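Local coordinates for protein putative 2,5-diketo-D-gluconic acid reductase B (Sinorhizobium meliloti, PDB 3UP8) that probably reduces carbonyl compounds such as methylglyoxal with NADPH, as an aldo/keto reductase built on a TIM barrel, at residues A[132-135]-A[136-140]. Numbering follows the deposited sequence.
Sequences SDVP and MAERI
Arg139 reaches back from the first turn of its helix to grip the carbonyl of Val134 in the incoming loop. From CB, the chain runs to CG, which lies anti to the carbonyl carbon (chi1 -60°) and passes Val134, whose CG1 is 3.9 Å from Arg139 CG. CD then passes near Val134 O. A bend at chi3 (-103°) turns the head group so that Arg139 NE and NH2 fork onto one acceptor, Val134 O, with NE at 2.9 Å and NH2 at 2.8 Å. Both bonds are weak, bent to about 120° at the hydrogen. NH1 goes instead to Pro130 O, further back in the same loop. The Arg139 guanidinium is sandwiched: Ser132 CB sits 3.8 Å above one face, Met136 SE, the selenium of a selenomethionine, covers the opposite one, and Pro135 O lies at the edge. With the side chain cut back to that of an alanine, Val134 O and Pro130 O would probably lose these donors and a gap would be likely to open between Ser132 and Met136. Beside this, Ser132 OG accepts from Val134 N at 3.0 Å, an ST turn that folds the loop just ahead of the helix. Pro135 occupies the N-cap position, and its O accepts Arg139 N at 3.3 Å, in the carbonyl plane, and more weakly Glu138 N. Glu138 crosses Val134 at about a right angle, its CD 3.6 Å from Val134 CG1, while OE2 bonds to His103 N. In the TIM barrel this is the beta-to-alpha loop joining strand 122-127 to helix 136-148, with Met136 and Ile140 packed on helix 162-171 and Arg139 touching Leu127 of the strand.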
ATOM      1  N   SER A 132       5.402 -19.578  -1.714  1.00 18.31           N
ATOM      2  CA  SER A 132       6.578 -19.849  -2.538  1.00 19.18           C
ATOM      3  C   SER A 132       7.292 -21.088  -1.993  1.00 19.63           C
ATOM      4  O   SER A 132       7.274 -21.336  -0.779  1.00 19.49           O
ATOM      5  CB  SER A 132       7.547 -18.662  -2.476  1.00 19.27           C
ATOM      6  OG  SER A 132       8.736 -18.923  -3.214  1.00 19.76           O
ATOM      7  N   ASP A 133       7.923 -21.847  -2.885  1.00 20.01           N
ATOM      8  CA  ASP A 133       8.848 -22.929  -2.510  1.00 21.27           C
ATOM      9  C   ASP A 133      10.193 -22.396  -2.016  1.00 20.28           C
ATOM     10  O   ASP A 133      10.964 -23.133  -1.401  1.00 20.78           O
ATOM     11  CB  ASP A 133       9.119 -23.852  -3.717  1.00 22.49           C
ATOM     12  CG  ASP A 133       7.940 -24.750  -4.058  1.00 26.94           C
ATOM     13  OD1 ASP A 133       6.970 -24.831  -3.267  1.00 32.15           O
ATOM     14  OD2 ASP A 133       7.994 -25.403  -5.127  1.00 33.57           O
ATOM     15  N   VAL A 134      10.506 -21.133  -2.305  1.00 19.04           N
ATOM     16  CA  VAL A 134      11.780 -20.547  -1.864  1.00 18.25           C
ATOM     17  C   VAL A 134      11.720 -20.248  -0.356  1.00 18.49           C
ATOM     18  O   VAL A 134      10.763 -19.623   0.110  1.00 17.36           O
ATOM     19  CB  VAL A 134      12.127 -19.246  -2.645  1.00 18.43           C
ATOM     20  CG1 VAL A 134      13.466 -18.664  -2.165  1.00 17.50           C
ATOM     21  CG2 VAL A 134      12.141 -19.515  -4.152  1.00 18.76           C
ATOM     22  N   PRO A 135      12.725 -20.720   0.410  1.00 18.71           N
ATOM     23  CA  PRO A 135      12.727 -20.501   1.861  1.00 18.65           C
ATOM     24  C   PRO A 135      12.601 -19.023   2.203  1.00 18.30           C
ATOM     25  O   PRO A 135      13.207 -18.164   1.532  1.00 18.30           O
ATOM     26  CB  PRO A 135      14.101 -21.046   2.295  1.00 19.20           C
ATOM     27  CG  PRO A 135      14.383 -22.120   1.315  1.00 19.78           C
ATOM     28  CD  PRO A 135      13.845 -21.588  -0.010  1.00 19.15           C
HETATM   29  N   MSE A 136      11.792 -18.723   3.207  1.00 17.11           N
HETATM   30  CA  MSE A 136      11.622 -17.349   3.667  1.00 17.25           C
HETATM   31  C   MSE A 136      12.961 -16.644   3.928  1.00 16.39           C
HETATM   32  O   MSE A 136      13.142 -15.485   3.534  1.00 15.78           O
HETATM   33  CB  MSE A 136      10.710 -17.315   4.909  1.00 17.16           C
HETATM   34  CG  MSE A 136      10.330 -15.928   5.395  1.00 20.44           C
HETATM   35 SE   MSE A 136       9.334 -14.947   4.014  1.00 25.75          SE
HETATM   36  CE  MSE A 136       7.644 -15.938   4.118  1.00 25.11           C
ATOM     37  N   ALA A 137      13.906 -17.319   4.581  1.00 15.39           N
ATOM     38  CA  ALA A 137      15.180 -16.651   4.884  1.00 15.67           C
ATOM     39  C   ALA A 137      15.991 -16.288   3.629  1.00 15.08           C
ATOM     40  O   ALA A 137      16.770 -15.355   3.663  1.00 14.89           O
ATOM     41  CB  ALA A 137      16.037 -17.468   5.846  1.00 16.04           C
ATOM     42  N   GLU A 138      15.818 -17.040   2.545  1.00 15.35           N
ATOM     43  CA  GLU A 138      16.470 -16.699   1.278  1.00 15.95           C
ATOM     44  C   GLU A 138      15.873 -15.402   0.695  1.00 15.49           C
ATOM     45  O   GLU A 138      16.601 -14.554   0.207  1.00 15.65           O
ATOM     46  CB  GLU A 138      16.352 -17.837   0.259  1.00 16.00           C
ATOM     47  CG  GLU A 138      17.116 -17.574  -1.045  1.00 16.71           C
ATOM     48  CD  GLU A 138      17.093 -18.757  -2.022  1.00 19.06           C
ATOM     49  OE1 GLU A 138      16.907 -19.916  -1.581  1.00 18.50           O
ATOM     50  OE2 GLU A 138      17.247 -18.523  -3.248  1.00 18.11           O
ATOM     51  N   ARG A 139      14.553 -15.252   0.762  1.00 15.60           N
ATOM     52  CA  ARG A 139      13.889 -14.039   0.245  1.00 15.44           C
ATOM     53  C   ARG A 139      14.230 -12.850   1.120  1.00 15.21           C
ATOM     54  O   ARG A 139      14.531 -11.774   0.627  1.00 14.70           O
ATOM     55  CB  ARG A 139      12.376 -14.223   0.197  1.00 15.30           C
ATOM     56  CG  ARG A 139      11.945 -15.360  -0.695  1.00 16.77           C
ATOM     57  CD  ARG A 139      10.451 -15.594  -0.551  1.00 20.70           C
ATOM     58  NE  ARG A 139      10.151 -16.757   0.268  1.00 21.00           N
ATOM     59  CZ  ARG A 139       8.943 -17.057   0.731  1.00 23.21           C
ATOM     60  NH1 ARG A 139       7.906 -16.263   0.483  1.00 22.76           N
ATOM     61  NH2 ARG A 139       8.780 -18.147   1.466  1.00 23.35           N
ATOM     62  N   ILE A 140      14.190 -13.061   2.430  1.00 14.96           N
ATOM     63  CA  ILE A 140      14.475 -11.994   3.381  1.00 14.53           C
ATOM     64  C   ILE A 140      15.945 -11.608   3.245  1.00 13.99           C
ATOM     65  O   ILE A 140      16.285 -10.417   3.305  1.00 13.30           O
ATOM     66  CB  ILE A 140      14.139 -12.426   4.846  1.00 14.37           C
ATOM     67  CG1 ILE A 140      12.625 -12.641   5.048  1.00 15.33           C
ATOM     68  CG2 ILE A 140      14.696 -11.444   5.851  1.00 15.20           C
ATOM     69  CD1 ILE A 140      11.741 -11.385   4.932  1.00 17.32           C
TER